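Local coordinates for FdxN element excision controlling factor protein (Anabaena variabilis, PDB 2OKF) that probably binds nucleic acid and is thought to take part in the site-specific excision of the fdxN element in cyanobacteria, at residues S67-I70 / S71-H74; K106-F109 / Q110-F113; F113-E116 / I117-N121. All coordinates share one frame; numbering follows the deposited sequence.

Interaction 1: S67-I70 / S71-H74; sequences SSAI and SEFH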
# COMPACT_ATOMS: atom_id res chain seq x y z
N SER A 67 0.06 -4.63 16.29
CA SER A 67 0.45 -3.38 15.63
C SER A 67 -0.79 -2.58 15.38
O SER A 67 -1.89 -3.10 15.47
CB SER A 67 1.16 -3.63 14.30
OG SER A 67 2.44 -4.21 14.50
N SER A 68 -0.63 -1.31 15.06
CA SER A 68 -1.78 -0.49 14.79
C SER A 68 -2.50 -1.06 13.59
O SER A 68 -1.85 -1.59 12.65
CB SER A 68 -1.38 0.95 14.52
OG SER A 68 -0.53 1.05 13.39
N ALA A 69 -3.83 -0.98 13.62
CA ALA A 69 -4.61 -1.40 12.48
C ALA A 69 -4.20 -0.55 11.27
O ALA A 69 -4.09 -1.08 10.16
CB ALA A 69 -6.11 -1.26 12.76
N ILE A 70 -3.93 0.75 11.48
CA ILE A 70 -3.55 1.61 10.35
C ILE A 70 -2.21 1.15 9.72
O ILE A 70 -2.08 1.11 8.51
CB ILE A 70 -3.59 3.13 10.68
CG1 ILE A 70 -3.33 3.98 9.44
CG2 ILE A 70 -2.58 3.49 11.73
CD1 ILE A 70 -4.37 3.82 8.31
N SER A 71 -1.22 0.79 10.53
CA SER A 71 0.04 0.32 9.96
C SER A 71 -0.18 -0.97 9.16
O SER A 71 0.39 -1.15 8.06
CB SER A 71 1.09 0.07 11.04
OG SER A 71 0.70 -0.94 11.89
N GLU A 72 -1.00 -1.87 9.70
CA GLU A 72 -1.31 -3.13 9.04
C GLU A 72 -2.04 -2.83 7.75
O GLU A 72 -1.81 -3.49 6.72
CB GLU A 72 -2.18 -3.99 9.95
CG GLU A 72 -1.46 -4.42 11.17
CD GLU A 72 -2.33 -4.91 12.33
OE1 GLU A 72 -3.56 -4.71 12.36
OE2 GLU A 72 -1.74 -5.52 13.25
N PHE A 73 -2.92 -1.84 7.78
CA PHE A 73 -3.68 -1.44 6.62
C PHE A 73 -2.80 -0.87 5.53
O PHE A 73 -3.01 -1.20 4.37
CB PHE A 73 -4.84 -0.51 7.00
CG PHE A 73 -5.74 -0.13 5.85
CD1 PHE A 73 -6.30 -1.10 5.03
CD2 PHE A 73 -6.04 1.21 5.57
CE1 PHE A 73 -7.11 -0.72 3.93
CE2 PHE A 73 -6.91 1.55 4.56
CZ PHE A 73 -7.43 0.60 3.74
N HIS A 74 -1.84 -0.01 5.87
CA HIS A 74 -0.94 0.50 4.84
C HIS A 74 -0.33 -0.66 4.01
O HIS A 74 -0.32 -0.66 2.79
CB HIS A 74 0.24 1.30 5.40
CG HIS A 74 -0.12 2.57 6.07
ND1 HIS A 74 -1.02 3.47 5.53
CD2 HIS A 74 0.36 3.13 7.21
CE1 HIS A 74 -1.07 4.53 6.33
NE2 HIS A 74 -0.24 4.36 7.34
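Ser-68 and Ser-71 meet one turn apart where helix 69-90 begins, and two donors share one oxygen there. Ser-68 O accepts the hydroxyl of Ser-71, OG to O 2.7 Å, and also the amide of Glu-72, N to O 3.1 Å with a nearly straight N-H...O angle of 165°; both donors come from the same face of the carbonyl plane. Ser-71 OG can fold back to that carbonyl because it sits between its own backbone N and carbonyl carbon (chi1 64°). The two hydroxyls are also close, Ser-68 OG to Ser-71 OG 2.8 Å. The next amides, Phe-73 N and His-74 N, bond back to Ala-69 O and Ile-70 O. Ser-68 holds the N-cap position, before the first turn of helix 69-90, the helix of the beta-alpha-beta unit with strands 54-60 and 94-101, in a PDDEXK-clan family.

The carboxylate of Glu-72 swings back over this start: OE1 lies 3.5 Å from Ala-69 CA, and OE2 lies 3.6 Å from Ser-67 CB. With an alanine here the bond to Ser-68 O could persist, but the helix start would probably be left less covered and without a nearby negative charge.

On another flank Ile-70 packs against two rings. With CG1 anti to the backbone N (chi1 -174°), it carries CD1 to the edge of the Phe-73 ring, 4.1 Å from CD2, and sets CG1 3.8 Å from His-74 NE2. The oxygen of Ile-70 lies over one imidazole face, off toward the rim, while His-74 ND1 is hydrogen-bonded to Asn-82 of the second subunit.

Interaction 2: K106-F109 / Q110-F113; sequences KTFF and QLDF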
# COMPACT_ATOMS: atom_id res chain seq x y z
N LYS A 106 -16.13 -4.95 11.28
CA LYS A 106 -17.15 -4.23 12.06
C LYS A 106 -16.61 -3.06 12.85
O LYS A 106 -17.39 -2.24 13.31
CB LYS A 106 -17.87 -5.19 13.01
CG LYS A 106 -18.71 -6.23 12.29
CD LYS A 106 -19.33 -7.25 13.24
CE LYS A 106 -20.49 -6.71 14.00
NZ LYS A 106 -21.11 -7.87 14.68
N THR A 107 -15.29 -3.00 13.02
CA THR A 107 -14.66 -1.95 13.80
C THR A 107 -13.84 -1.02 12.90
O THR A 107 -14.36 0.01 12.43
CB THR A 107 -13.86 -2.54 14.96
OG1 THR A 107 -12.85 -3.45 14.51
CG2 THR A 107 -14.79 -3.28 15.87
N PHE A 108 -12.59 -1.39 12.62
CA PHE A 108 -11.71 -0.57 11.82
C PHE A 108 -12.33 -0.18 10.50
O PHE A 108 -12.27 0.97 10.08
CB PHE A 108 -10.39 -1.31 11.59
CG PHE A 108 -9.38 -0.52 10.79
CD1 PHE A 108 -8.75 0.54 11.37
CD2 PHE A 108 -9.09 -0.83 9.47
CE1 PHE A 108 -7.82 1.29 10.62
CE2 PHE A 108 -8.18 -0.08 8.75
CZ PHE A 108 -7.53 0.96 9.35
N PHE A 109 -12.89 -1.16 9.79
CA PHE A 109 -13.44 -0.84 8.47
C PHE A 109 -14.79 -0.11 8.49
O PHE A 109 -15.26 0.25 7.41
CB PHE A 109 -13.43 -2.04 7.54
CG PHE A 109 -12.05 -2.43 7.10
CD1 PHE A 109 -11.36 -1.62 6.23
CD2 PHE A 109 -11.41 -3.52 7.65
CE1 PHE A 109 -10.06 -1.91 5.87
CE2 PHE A 109 -10.11 -3.84 7.29
CZ PHE A 109 -9.44 -3.05 6.38
N GLN A 110 -15.34 0.17 9.67
CA GLN A 110 -16.53 1.02 9.78
C GLN A 110 -16.16 2.44 10.14
O GLN A 110 -17.01 3.32 10.12
CB GLN A 110 -17.55 0.43 10.76
CG GLN A 110 -18.03 -0.95 10.28
CD GLN A 110 -18.46 -0.97 8.81
OE1 GLN A 110 -19.28 -0.14 8.39
NE2 GLN A 110 -17.91 -1.88 8.02
N LEU A 111 -14.88 2.69 10.46
CA LEU A 111 -14.40 4.03 10.65
C LEU A 111 -14.45 4.74 9.27
O LEU A 111 -14.24 4.11 8.23
CB LEU A 111 -13.00 4.06 11.22
CG LEU A 111 -12.83 3.48 12.63
CD1 LEU A 111 -11.35 3.36 12.96
CD2 LEU A 111 -13.57 4.31 13.65
N ASP A 112 -14.76 6.03 9.29
CA ASP A 112 -14.97 6.78 8.06
C ASP A 112 -13.79 6.71 7.08
O ASP A 112 -13.98 6.47 5.90
CB ASP A 112 -15.29 8.24 8.35
CG ASP A 112 -16.68 8.45 8.94
OD1 ASP A 112 -17.51 7.53 8.94
OD2 ASP A 112 -16.92 9.59 9.38
N PHE A 113 -12.59 6.87 7.59
CA PHE A 113 -11.42 6.92 6.69
C PHE A 113 -11.15 5.58 5.98
O PHE A 113 -11.08 5.53 4.75
CB PHE A 113 -10.20 7.47 7.41
CG PHE A 113 -8.96 7.40 6.58
CD1 PHE A 113 -8.75 8.32 5.60
CD2 PHE A 113 -8.09 6.34 6.72
CE1 PHE A 113 -7.62 8.23 4.82
CE2 PHE A 113 -6.96 6.25 5.91
CZ PHE A 113 -6.75 7.18 4.97
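A short 3-10 turn, Phe-108 to Gln-110, links helix 102-106 to helix 112-120, and its backbone bonds pair residues three apart. Gln-110 N reaches Thr-107 O at 2.9 Å, and Leu-111 N reaches Phe-108 O at 3.1 Å. Both donors stand well above the plane of the carbonyl they use, 56° and 62° out of it respectively, so neither bond points at a lone pair. Leu-111, at the N-cap position of helix 112-120, also makes a weak bond from its N to Thr-107 O.

The side chain of Gln-110 is bent at chi2 (-49°) and packs back along the turn, its CG 3.4 Å from Lys-106 O. Its amide is held at both ends by residues flanking the contact: OE1 accepts from Lys-115 NZ, and NE2 donates to Tyr-105 O, which should fix the rotation of the group.

Phe-108 and Phe-109 turn into the protein, where Phe-108 CD2 lies over the centre of the Phe-109 ring. Pro-114 touches both rings, and Phe-73 meets Phe-109 edge-to-face, tying the loop to helix 69-90. Leu-111 is the apolar partner across the turn. Its side chain crosses that of Phe-108 at about a right angle, with Leu-111 CD1 4.2 Å from Phe-108 CD1, and Leu-111 CB rests 3.4 Å from Phe-108 O.

Interaction 3: F113-E116 / I117-N121; sequences FPKE and IIIEN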
# COMPACT_ATOMS: atom_id res chain seq x y z
N PHE A 113 -12.59 6.87 7.59
CA PHE A 113 -11.42 6.92 6.69
C PHE A 113 -11.15 5.58 5.98
O PHE A 113 -11.08 5.53 4.75
CB PHE A 113 -10.20 7.47 7.41
CG PHE A 113 -8.96 7.40 6.58
CD1 PHE A 113 -8.75 8.32 5.60
CD2 PHE A 113 -8.09 6.34 6.72
CE1 PHE A 113 -7.62 8.23 4.82
CE2 PHE A 113 -6.96 6.25 5.91
CZ PHE A 113 -6.75 7.18 4.97
N PRO A 114 -10.97 4.47 6.74
CA PRO A 114 -10.71 3.21 6.04
C PRO A 114 -11.84 2.82 5.12
O PRO A 114 -11.60 2.30 4.02
CB PRO A 114 -10.62 2.18 7.17
CG PRO A 114 -10.31 2.96 8.37
CD PRO A 114 -10.89 4.33 8.20
N LYS A 115 -13.07 3.04 5.57
CA LYS A 115 -14.21 2.73 4.73
C LYS A 115 -14.09 3.48 3.39
O LYS A 115 -14.25 2.91 2.32
CB LYS A 115 -15.52 3.08 5.43
CG LYS A 115 -16.74 2.85 4.58
CD LYS A 115 -18.04 3.27 5.30
CE LYS A 115 -18.44 2.29 6.41
NZ LYS A 115 -18.89 0.97 5.88
N GLU A 116 -13.79 4.76 3.44
CA GLU A 116 -13.67 5.58 2.21
C GLU A 116 -12.49 5.12 1.33
O GLU A 116 -12.60 5.03 0.11
CB GLU A 116 -13.60 7.06 2.57
CG GLU A 116 -13.38 8.00 1.42
CD GLU A 116 -14.57 8.09 0.47
OE1 GLU A 116 -15.69 7.70 0.84
OE2 GLU A 116 -14.33 8.65 -0.65
N ILE A 117 -11.33 4.86 1.95
CA ILE A 117 -10.19 4.43 1.14
C ILE A 117 -10.44 3.12 0.39
O ILE A 117 -10.12 2.96 -0.78
CB ILE A 117 -8.93 4.27 2.01
CG1 ILE A 117 -8.46 5.63 2.46
CG2 ILE A 117 -7.84 3.53 1.20
CD1 ILE A 117 -8.02 6.63 1.34
N ILE A 118 -11.09 2.17 1.07
CA ILE A 118 -11.47 0.91 0.46
C ILE A 118 -12.33 1.13 -0.76
O ILE A 118 -12.10 0.55 -1.83
CB ILE A 118 -12.22 0.03 1.48
CG1 ILE A 118 -11.26 -0.54 2.54
CG2 ILE A 118 -13.00 -1.08 0.82
CD1 ILE A 118 -10.30 -1.59 2.04
N ILE A 119 -13.35 1.97 -0.62
CA ILE A 119 -14.27 2.23 -1.71
C ILE A 119 -13.57 3.01 -2.81
O ILE A 119 -13.74 2.73 -4.00
CB ILE A 119 -15.50 3.00 -1.21
CG1 ILE A 119 -16.26 2.17 -0.18
CG2 ILE A 119 -16.38 3.33 -2.39
CD1 ILE A 119 -17.23 2.96 0.62
N GLU A 120 -12.75 4.00 -2.43
CA GLU A 120 -12.09 4.78 -3.47
C GLU A 120 -11.15 3.96 -4.34
O GLU A 120 -10.85 4.32 -5.48
CB GLU A 120 -11.30 5.96 -2.88
CG GLU A 120 -12.10 7.07 -2.24
CD GLU A 120 -11.27 8.25 -1.68
OE1 GLU A 120 -10.03 8.28 -1.84
OE2 GLU A 120 -11.91 9.18 -1.12
N ASN A 121 -10.62 2.88 -3.76
CA ASN A 121 -9.65 2.04 -4.43
C ASN A 121 -10.18 0.68 -4.89
O ASN A 121 -9.42 -0.19 -5.29
CB ASN A 121 -8.42 1.88 -3.52
CG ASN A 121 -7.66 3.17 -3.44
OD1 ASN A 121 -6.88 3.50 -4.36
ND2 ASN A 121 -7.98 3.99 -2.45
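One turn of helix separates the partners in this i to i+4 contact, which lies along helix 112-120, ends just beyond it, and has an aromatic-aliphatic pair on one side and two acids on another. Ile-117 lays CG1 over a face of the Phe-113 ring in a CH-pi contact, 3.7 Å from the ring centroid and 25° off the ring normal; its closest ring atom is Phe-113 CZ, 3.4 Å from CG1. The phenyl group stands there because its CG is anti to the backbone N (chi1 174°). Four successive amides, from Ile-117 to Glu-120, bond back to the carbonyls of Phe-113 to Glu-116, the tightest being Glu-120 N to Glu-116 O at 2.7 Å.

This regular alpha-helix lies against helix 69-90, whose Phe-73 touches Ile-117 and Ile-118, while Phe-113 packs on Ala-86 of the second subunit.

The other flank is more polar. Glu-116 OE2 and Glu-120 OE2 are only 2.5 Å apart, with the carboxylate planes turned 83° from each other, and one acid group probably holds a proton. Weak, long ion pairs join Glu-120 to Arg-88 and Lys-89 of the second subunit.

Asn-121 closes the helix by gripping Ile-117 O twice: its backbone N comes at 3.0 Å to that oxygen from one face of the carbonyl plane, and its side-chain ND2, 2.9 Å from Ile-117 O, from the other.

Overall arrangement
Along the chain the order is interaction 1, interaction 2, interaction 3. Interaction 1 opens helix 69-90, and the other two follow through a turn into helix 112-120, sharing Phe-113. Their centres lie about 13 Å (1 and 2), 14 Å (1 and 3) and 9 Å (2 and 3) apart. Ala-69 CB sits 3.5 Å from Phe-108 CD1, and Ile-70 CD1 lies 4.3 Å from Phe-113 CE2. The start of helix 69-90 is thus packed against the loop and helix that follow strand 94-101 of the mixed sheet. All three contacts also touch the second subunit, so this part of the chain lies at the contact between the two subunits of the assembly.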